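Local coordinates for uncharacterized protein (Legionella pneumophila subsp. pneumophila str. Philadelphia 1, PDB 4RXV) that is of unknown function but carries, in its N-terminal part, a RavJ peptidase domain and may work as a papain-like cysteine enzyme, at residues 9-14 with 181-187; 101-106 with 171-175. Where two conformers were deposited one is given. Numbering follows the deposited sequence.

Contact 1: residues 9-14 with 181-187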
ATOM      1  N   ILE A   9      12.618   3.588  -6.280  1.00  8.79           N
ATOM      2  CA  ILE A   9      11.414   2.864  -5.877  1.00  8.56           C
ATOM      3  C   ILE A   9      10.441   3.864  -5.248  1.00  8.20           C
ATOM      4  O   ILE A   9       9.228   3.888  -5.566  1.00  7.91           O
ATOM      5  CB  ILE A   9      11.740   1.717  -4.915  1.00  8.48           C
ATOM      6  CG1 ILE A   9      12.677   0.713  -5.593  1.00 10.04           C
ATOM      7  CG2 ILE A   9      10.448   1.039  -4.449  1.00  8.77           C
ATOM      8  CD1 ILE A   9      13.161  -0.383  -4.678  1.00 13.62           C
ATOM      9  N   GLN A  10      10.950   4.716  -4.371  1.00  8.44           N
ATOM     10  CA  GLN A  10      10.112   5.721  -3.741  1.00  8.03           C
ATOM     11  C   GLN A  10       9.516   6.668  -4.773  1.00  8.49           C
ATOM     12  O   GLN A  10       8.341   7.027  -4.697  1.00  8.79           O
ATOM     13  CB  GLN A  10      10.917   6.484  -2.693  1.00  8.79           C
ATOM     14  CG  GLN A  10      10.139   7.534  -1.941  1.00  8.69           C
ATOM     15  CD  GLN A  10      10.979   8.140  -0.858  1.00  9.65           C
ATOM     16  OE1 GLN A  10      10.967   7.703   0.298  1.00 11.13           O
ATOM     17  NE2 GLN A  10      11.782   9.089  -1.234  1.00 10.58           N
ATOM     18  N   GLU A  11      10.314   7.070  -5.755  1.00  8.79           N
ATOM     19  CA  GLU A  11       9.812   7.941  -6.810  1.00  9.34           C
ATOM     20  C   GLU A  11       8.677   7.274  -7.583  1.00  9.14           C
ATOM     21  O   GLU A  11       7.674   7.911  -7.870  1.00  9.23           O
ATOM     22  CB  GLU A  11      10.935   8.368  -7.745  1.00 11.47           C
ATOM     23  CG  GLU A  11      11.855   9.415  -7.135  1.00 18.60           C
ATOM     24  CD  GLU A  11      11.108  10.687  -6.682  1.00 22.82           C
ATOM     25  OE1 GLU A  11      10.176  11.121  -7.417  1.00 23.54           O
ATOM     26  OE2 GLU A  11      11.434  11.242  -5.585  1.00 22.91           O
ATOM     27  N   ARG A  12       8.820   5.987  -7.901  1.00  8.42           N
ATOM     28  CA  ARG A  12       7.770   5.253  -8.598  1.00  8.58           C
ATOM     29  C   ARG A  12       6.473   5.262  -7.761  1.00  7.79           C
ATOM     30  O   ARG A  12       5.381   5.410  -8.306  1.00  8.19           O
ATOM     31  CB  ARG A  12       8.203   3.820  -8.876  1.00  8.89           C
ATOM     32  CG  ARG A  12       7.093   2.928  -9.425  1.00  8.84           C
ATOM     33  CD  ARG A  12       6.604   3.387 -10.798  1.00  9.11           C
ATOM     34  NE  ARG A  12       5.502   2.584 -11.303  1.00  9.17           N
ATOM     35  CZ  ARG A  12       4.227   2.868 -11.112  1.00  8.96           C
ATOM     36  NH1 ARG A  12       3.864   3.909 -10.385  1.00  8.76           N
ATOM     37  NH2 ARG A  12       3.314   2.088 -11.639  1.00  9.55           N
ATOM     38  N   LEU A  13       6.586   5.072  -6.454  1.00  7.32           N
ATOM     39  CA  LEU A  13       5.412   5.074  -5.585  1.00  7.29           C
ATOM     40  C   LEU A  13       4.827   6.483  -5.455  1.00  7.07           C
ATOM     41  O   LEU A  13       3.599   6.626  -5.376  1.00  8.15           O
ATOM     42  CB  LEU A  13       5.810   4.504  -4.222  1.00  7.36           C
ATOM     43  CG  LEU A  13       6.173   3.021  -4.238  1.00  7.80           C
ATOM     44  CD1 LEU A  13       6.974   2.636  -3.011  1.00  7.95           C
ATOM     45  CD2 LEU A  13       4.912   2.139  -4.345  1.00  8.19           C
ATOM     46  N   LYS A  14       5.668   7.511  -5.439  1.00  7.91           N
ATOM     47  CA  LYS A  14       5.181   8.886  -5.414  1.00  8.50           C
ATOM     48  C   LYS A  14       4.304   9.197  -6.640  1.00  8.35           C
ATOM     49  O   LYS A  14       3.367   9.979  -6.557  1.00  8.64           O
ATOM     50  CB  LYS A  14       6.345   9.878  -5.272  1.00  8.63           C
ATOM     51  CG  LYS A  14       6.913   9.924  -3.887  1.00  9.97           C
ATOM     52  CD  LYS A  14       8.217  10.668  -3.783  1.00 11.76           C
ATOM     53  CE  LYS A  14       8.109  12.091  -4.221  1.00 13.44           C
ATOM     54  NZ  LYS A  14       9.385  12.801  -3.967  1.00 16.72           N
ATOM     55  N   PRO A 181       6.211  10.753   2.000  1.00  8.54           N
ATOM     56  CA  PRO A 181       6.838   9.543   1.454  1.00  9.04           C
ATOM     57  C   PRO A 181       7.994   9.037   2.305  1.00  8.11           C
ATOM     58  O   PRO A 181       8.234   7.822   2.361  1.00  8.15           O
ATOM     59  CB  PRO A 181       7.282   9.984   0.039  1.00  9.76           C
ATOM     60  CG  PRO A 181       6.353  11.092  -0.322  1.00 12.07           C
ATOM     61  CD  PRO A 181       6.075  11.807   0.982  1.00  9.73           C
ATOM     62  N   GLU A 182       8.733   9.945   2.918  1.00  8.17           N
ATOM     63  CA  GLU A 182       9.914   9.563   3.683  1.00  8.77           C
ATOM     64  C   GLU A 182       9.569   8.803   4.965  1.00  8.41           C
ATOM     65  O   GLU A 182      10.452   8.278   5.629  1.00  9.41           O
ATOM     66  CB  GLU A 182      10.755  10.784   4.008  1.00  9.64           C
ATOM     67  CG  GLU A 182      11.342  11.462   2.787  1.00 10.29           C
ATOM     68  CD  GLU A 182      10.371  12.360   2.040  1.00 10.81           C
ATOM     69  OE1 GLU A 182       9.251  12.658   2.530  1.00 10.74           O
ATOM     70  OE2 GLU A 182      10.765  12.826   0.945  1.00 12.07           O
ATOM     71  N   GLN A 183       8.287   8.779   5.317  0.53  8.42           N
ATOM     72  CA  GLN A 183       7.803   7.996   6.448  0.53  9.28           C
ATOM     73  C   GLN A 183       6.976   6.790   6.040  0.53  8.09           C
ATOM     74  O   GLN A 183       6.421   6.124   6.906  0.53  8.37           O
ATOM     75  CB  GLN A 183       6.953   8.870   7.365  0.53 14.39           C
ATOM     76  CG  GLN A 183       7.757   9.895   8.117  0.53 23.30           C
ATOM     77  CD  GLN A 183       6.905  10.756   9.029  0.53 38.61           C
ATOM     78  OE1 GLN A 183       5.702  10.537   9.175  0.53 55.41           O
ATOM     79  NE2 GLN A 183       7.534  11.755   9.647  0.53 35.50           N
ATOM     80  N   ALA A 184       6.891   6.486   4.742  1.00  7.82           N
ATOM     81  CA  ALA A 184       5.913   5.494   4.296  1.00  7.12           C
ATOM     82  C   ALA A 184       6.237   4.751   3.020  1.00  7.47           C
ATOM     83  O   ALA A 184       5.737   3.647   2.855  1.00  8.71           O
ATOM     84  CB  ALA A 184       4.561   6.169   4.133  1.00  8.48           C
ATOM     85  N   LEU A 185       6.971   5.334   2.089  1.00  7.46           N
ATOM     86  CA  LEU A 185       7.129   4.750   0.751  1.00  7.85           C
ATOM     87  C   LEU A 185       8.578   4.291   0.535  1.00  7.70           C
ATOM     88  O   LEU A 185       9.438   5.064   0.090  1.00  8.05           O
ATOM     89  CB  LEU A 185       6.686   5.719  -0.341  1.00  7.72           C
ATOM     90  CG  LEU A 185       5.215   6.165  -0.269  1.00  7.76           C
ATOM     91  CD1 LEU A 185       4.877   7.132  -1.380  1.00  9.06           C
ATOM     92  CD2 LEU A 185       4.247   4.962  -0.285  1.00  8.25           C
ATOM     93  N   ALA A 186       8.816   3.006   0.816  1.00  8.22           N
ATOM     94  CA  ALA A 186      10.084   2.319   0.615  1.00  9.00           C
ATOM     95  C   ALA A 186      11.157   2.868   1.545  1.00  9.08           C
ATOM     96  O   ALA A 186      12.185   3.397   1.104  1.00 10.37           O
ATOM     97  CB  ALA A 186      10.504   2.351  -0.837  1.00  9.95           C
ATOM     98  N   ILE A 187      10.897   2.740   2.846  1.00  8.60           N
ATOM     99  CA  ILE A 187      11.779   3.266   3.873  1.00  8.88           C
ATOM    100  C   ILE A 187      12.056   2.219   4.950  1.00  8.43           C
ATOM    101  O   ILE A 187      11.274   1.295   5.162  1.00  8.80           O
ATOM    102  CB  ILE A 187      11.213   4.592   4.527  1.00  9.85           C
ATOM    103  CG1 ILE A 187      10.105   4.395   5.611  1.00 12.34           C
ATOM    104  CG2 ILE A 187      10.775   5.584   3.461  1.00 10.63           C
ATOM    105  CD1 ILE A 187       8.863   3.739   5.198  1.00 12.33           C
TER
HETATM  106  O   HOH W   1       9.188  13.367  -1.215  1.00 23.97           O
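Pro-181 opens the segment by laying its ring against the last turn of helix 6-14, with CG 3.8 Å from CG of Lys-14. Its carbonyl O closes the short 3-10 turn, accepting from Ala-184 N at 3.0 Å and Leu-185 N at 2.8 Å. Glu-182 meets the helix through water: the molecule donates to its OE2 (2.7 Å) and accepts from Lys-14 NZ (2.8 Å), while the same NZ makes a 3.0 Å salt bridge with Glu-11 OE2 one turn back. Leu-185 then turns inward, CD1 4.0 Å from Leu-13 CB, and its CB lies 4.2 Å from Gln-10 CG; Gln-10, the helix residue most covered here, extends its side chain to the backbone carbonyls of Leu-185 and Pro-181. At Ala-186 the methyl CB enters the gap between Ile-9 (CG2, 3.8 Å) and Leu-13 (CD1, 4.2 Å), two residues of the apolar helix face that also rests on helix 105-114. With phi and psi near +60°, Ala-186 takes a left-handed backbone conformation and the chain turns a corner. Ile-187 pairs with Ile-169 of strand 168-170, and since Ala-186 and Ile-187 both face that residue, the corner is a G1 beta bulge.

Contact 2: residues 101-106 with 171-175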
ATOM      1  N   GLU A 101      -8.563   2.031   2.197  1.00  9.54           N
ATOM      2  CA  GLU A 101      -8.687   2.064   3.643  1.00  9.58           C
ATOM      3  C   GLU A 101      -7.555   1.220   4.260  1.00  8.90           C
ATOM      4  O   GLU A 101      -6.689   0.685   3.545  1.00  9.34           O
ATOM      5  CB  GLU A 101     -10.099   1.630   4.093  1.00 10.33           C
ATOM      6  CG  GLU A 101     -10.661   0.440   3.334  1.00 11.32           C
ATOM      7  CD  GLU A 101      -9.777  -0.754   3.471  1.00 12.51           C
ATOM      8  OE1 GLU A 101      -9.255  -1.245   2.452  1.00 14.48           O
ATOM      9  OE2 GLU A 101      -9.579  -1.195   4.623  1.00 14.33           O
ATOM     10  N   CYS A 102      -7.541   1.125   5.583  1.00  9.38           N
ATOM     11  CA  CYS A 102      -6.388   0.638   6.338  1.00  9.67           C
ATOM     12  C   CYS A 102      -5.972  -0.786   6.001  1.00  9.70           C
ATOM     13  O   CYS A 102      -4.792  -1.130   6.083  1.00  9.92           O
ATOM     14  CB  CYS A 102      -6.715   0.738   7.837  1.00 10.26           C
ATOM     15  SG  CYS A 102      -5.364   0.559   8.986  1.00 10.51           S
ATOM     16  N   SER A 103      -6.948  -1.620   5.671  0.78  9.81           N
ATOM     17  CA  SER A 103      -6.667  -3.009   5.352  0.78 10.65           C
ATOM     18  C   SER A 103      -6.071  -3.204   3.963  0.78 10.74           C
ATOM     19  O   SER A 103      -4.984  -3.736   3.841  0.78 13.19           O
ATOM     20  CB  SER A 103      -7.935  -3.845   5.516  0.78 13.48           C
ATOM     21  OG  SER A 103      -8.237  -3.964   6.886  0.78 15.22           O
ATOM     22  N   ASN A 104      -6.767  -2.781   2.921  1.00  8.94           N
ATOM     23  CA  ASN A 104      -6.423  -3.214   1.559  1.00  9.67           C
ATOM     24  C   ASN A 104      -5.519  -2.261   0.821  1.00  8.29           C
ATOM     25  O   ASN A 104      -5.020  -2.643  -0.231  1.00  8.87           O
ATOM     26  CB  ASN A 104      -7.678  -3.455   0.702  1.00 11.28           C
ATOM     27  CG  ASN A 104      -8.513  -4.632   1.174  1.00 13.09           C
ATOM     28  OD1 ASN A 104      -8.130  -5.359   2.107  1.00 13.74           O
ATOM     29  ND2 ASN A 104      -9.641  -4.854   0.504  1.00 15.27           N
ATOM     30  N   PHE A 105      -5.283  -1.041   1.307  1.00  7.63           N
ATOM     31  CA  PHE A 105      -4.544  -0.082   0.502  1.00  7.47           C
ATOM     32  C   PHE A 105      -3.161  -0.625   0.093  1.00  6.92           C
ATOM     33  O   PHE A 105      -2.717  -0.413  -1.037  1.00  7.46           O
ATOM     34  CB  PHE A 105      -4.416   1.216   1.293  1.00  7.71           C
ATOM     35  CG  PHE A 105      -4.305   2.503   0.460  1.00  7.52           C
ATOM     36  CD1 PHE A 105      -3.956   2.523  -0.870  1.00  7.79           C
ATOM     37  CD2 PHE A 105      -4.561   3.706   1.081  1.00  8.52           C
ATOM     38  CE1 PHE A 105      -3.864   3.731  -1.563  1.00  8.59           C
ATOM     39  CE2 PHE A 105      -4.440   4.912   0.415  1.00  8.63           C
ATOM     40  CZ  PHE A 105      -4.086   4.923  -0.904  1.00  8.58           C
ATOM     41  N   ALA A 106      -2.481  -1.313   1.004  1.00  6.94           N
ATOM     42  CA  ALA A 106      -1.153  -1.842   0.748  1.00  7.74           C
ATOM     43  C   ALA A 106      -1.112  -2.722  -0.503  1.00  6.81           C
ATOM     44  O   ALA A 106      -0.062  -2.834  -1.126  1.00  7.51           O
ATOM     45  CB  ALA A 106      -0.642  -2.597   1.943  1.00  8.43           C
ATOM     46  N   ASP A 171       3.709   1.726   2.693  1.00  6.69           N
ATOM     47  CA  ASP A 171       2.440   1.922   3.367  1.00  6.58           C
ATOM     48  C   ASP A 171       1.695   3.097   2.724  1.00  6.68           C
ATOM     49  O   ASP A 171       1.758   4.236   3.220  1.00  7.34           O
ATOM     50  CB  ASP A 171       2.681   2.156   4.855  1.00  7.57           C
ATOM     51  CG  ASP A 171       1.399   2.156   5.672  1.00  7.72           C
ATOM     52  OD1 ASP A 171       0.277   2.220   5.097  1.00  8.24           O
ATOM     53  OD2 ASP A 171       1.523   2.090   6.919  1.00  8.72           O
ATOM     54  N   PRO A 172       0.976   2.850   1.625  1.00  6.48           N
ATOM     55  CA  PRO A 172       0.253   3.943   0.977  1.00  6.85           C
ATOM     56  C   PRO A 172      -0.841   4.562   1.854  1.00  6.71           C
ATOM     57  O   PRO A 172      -1.105   5.759   1.751  1.00  7.60           O
ATOM     58  CB  PRO A 172      -0.343   3.288  -0.266  1.00  7.60           C
ATOM     59  CG  PRO A 172      -0.376   1.816   0.046  1.00  7.54           C
ATOM     60  CD  PRO A 172       0.861   1.584   0.871  1.00  7.06           C
ATOM     61  N   TRP A 173      -1.465   3.773   2.730  1.00  6.54           N
ATOM     62  CA  TRP A 173      -2.447   4.330   3.658  1.00  7.14           C
ATOM     63  C   TRP A 173      -1.848   5.418   4.531  1.00  7.14           C
ATOM     64  O   TRP A 173      -2.497   6.444   4.757  1.00  7.78           O
ATOM     65  CB  TRP A 173      -3.084   3.222   4.483  1.00  7.32           C
ATOM     66  CG  TRP A 173      -4.206   3.633   5.382  1.00  7.70           C
ATOM     67  CD1 TRP A 173      -5.525   3.807   5.046  1.00  8.15           C
ATOM     68  CD2 TRP A 173      -4.129   3.840   6.790  1.00  8.12           C
ATOM     69  NE1 TRP A 173      -6.261   4.092   6.170  1.00  8.51           N
ATOM     70  CE2 TRP A 173      -5.427   4.122   7.253  1.00  8.49           C
ATOM     71  CE3 TRP A 173      -3.091   3.785   7.710  1.00  8.88           C
ATOM     72  CZ2 TRP A 173      -5.717   4.367   8.615  1.00  9.30           C
ATOM     73  CZ3 TRP A 173      -3.368   4.033   9.065  1.00  9.08           C
ATOM     74  CH2 TRP A 173      -4.676   4.313   9.495  1.00  9.12           C
ATOM     75  N   ALA A 174      -0.606   5.232   4.992  1.00  7.34           N
ATOM     76  CA  ALA A 174       0.038   6.277   5.783  1.00  7.75           C
ATOM     77  C   ALA A 174       0.107   7.583   4.987  1.00  7.13           C
ATOM     78  O   ALA A 174      -0.009   8.661   5.564  1.00  8.00           O
ATOM     79  CB  ALA A 174       1.431   5.859   6.201  1.00  8.19           C
ATOM     80  N   VAL A 175       0.346   7.498   3.672  1.00  7.72           N
ATOM     81  CA  VAL A 175       0.426   8.679   2.811  1.00  7.54           C
ATOM     82  C   VAL A 175      -0.970   9.289   2.603  1.00  7.36           C
ATOM     83  O   VAL A 175      -1.141  10.508   2.651  1.00  8.43           O
ATOM     84  CB  VAL A 175       1.106   8.324   1.485  1.00  7.84           C
ATOM     85  CG1 VAL A 175       1.211   9.559   0.570  1.00  8.12           C
ATOM     86  CG2 VAL A 175       2.504   7.786   1.761  1.00  9.19           C
TER
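Trp-173, the residue most buried here, spreads its indole over Cys-102. CA of Cys-102 sits 3.5 Å from the centroid of the Trp-173 five-membered ring, a CH-pi contact, while SG lies 3.7 Å from that of the six-membered ring, a sulfur-aromatic contact over the face. Cys-102 N and Trp-173 NE1 come within 3.3 Å without bonding, as both are donors; each gives its hydrogen to the carboxylate of Asp-25. Pro-172 places CB over one face of the Phe-105 ring, 3.9 Å from its centroid, and its CG touches Phe-105 O at 3.4 Å. Phe-105 also packs beside Trp-173, with CD2 3.7 Å from CB of the tryptophan. Asp-171 N-caps the second helix, OD1 accepting from Ala-174 N at 3.1 Å; its OD2 is hydrogen-bonded to His-139 NE2, whose ring ND1 bonds Cys-102 O. These contacts place Cys-102 beside His-139 and Asp-171, probably a Cys-His-Asp catalytic triad as in papain-like peptidases.

Overall arrangement
Helix 6-14 near the N terminus supplies the first half of contact 1, whose partner, the loop after helix 172-176, comes 167 residues later. Inside the long loop so closed lies contact 2: segment 101-106, leading into helix 105-114, meets 171-175 and closes an inner loop of 64 residues, which holds the hairpin strands 123-133 and 136-146 and strand 168-170. The contacts are therefore nested, and the centres of contact 1 and contact 2 lie about 13 Å apart. They join directly where Ala-184 O probably accepts a hydrogen bond from Asp-171 N, and Ala-184 and Leu-185 pack on Val-175. Together they tie the N-terminal helix, helix 105-114 and the margin of the antiparallel sheet into one domain.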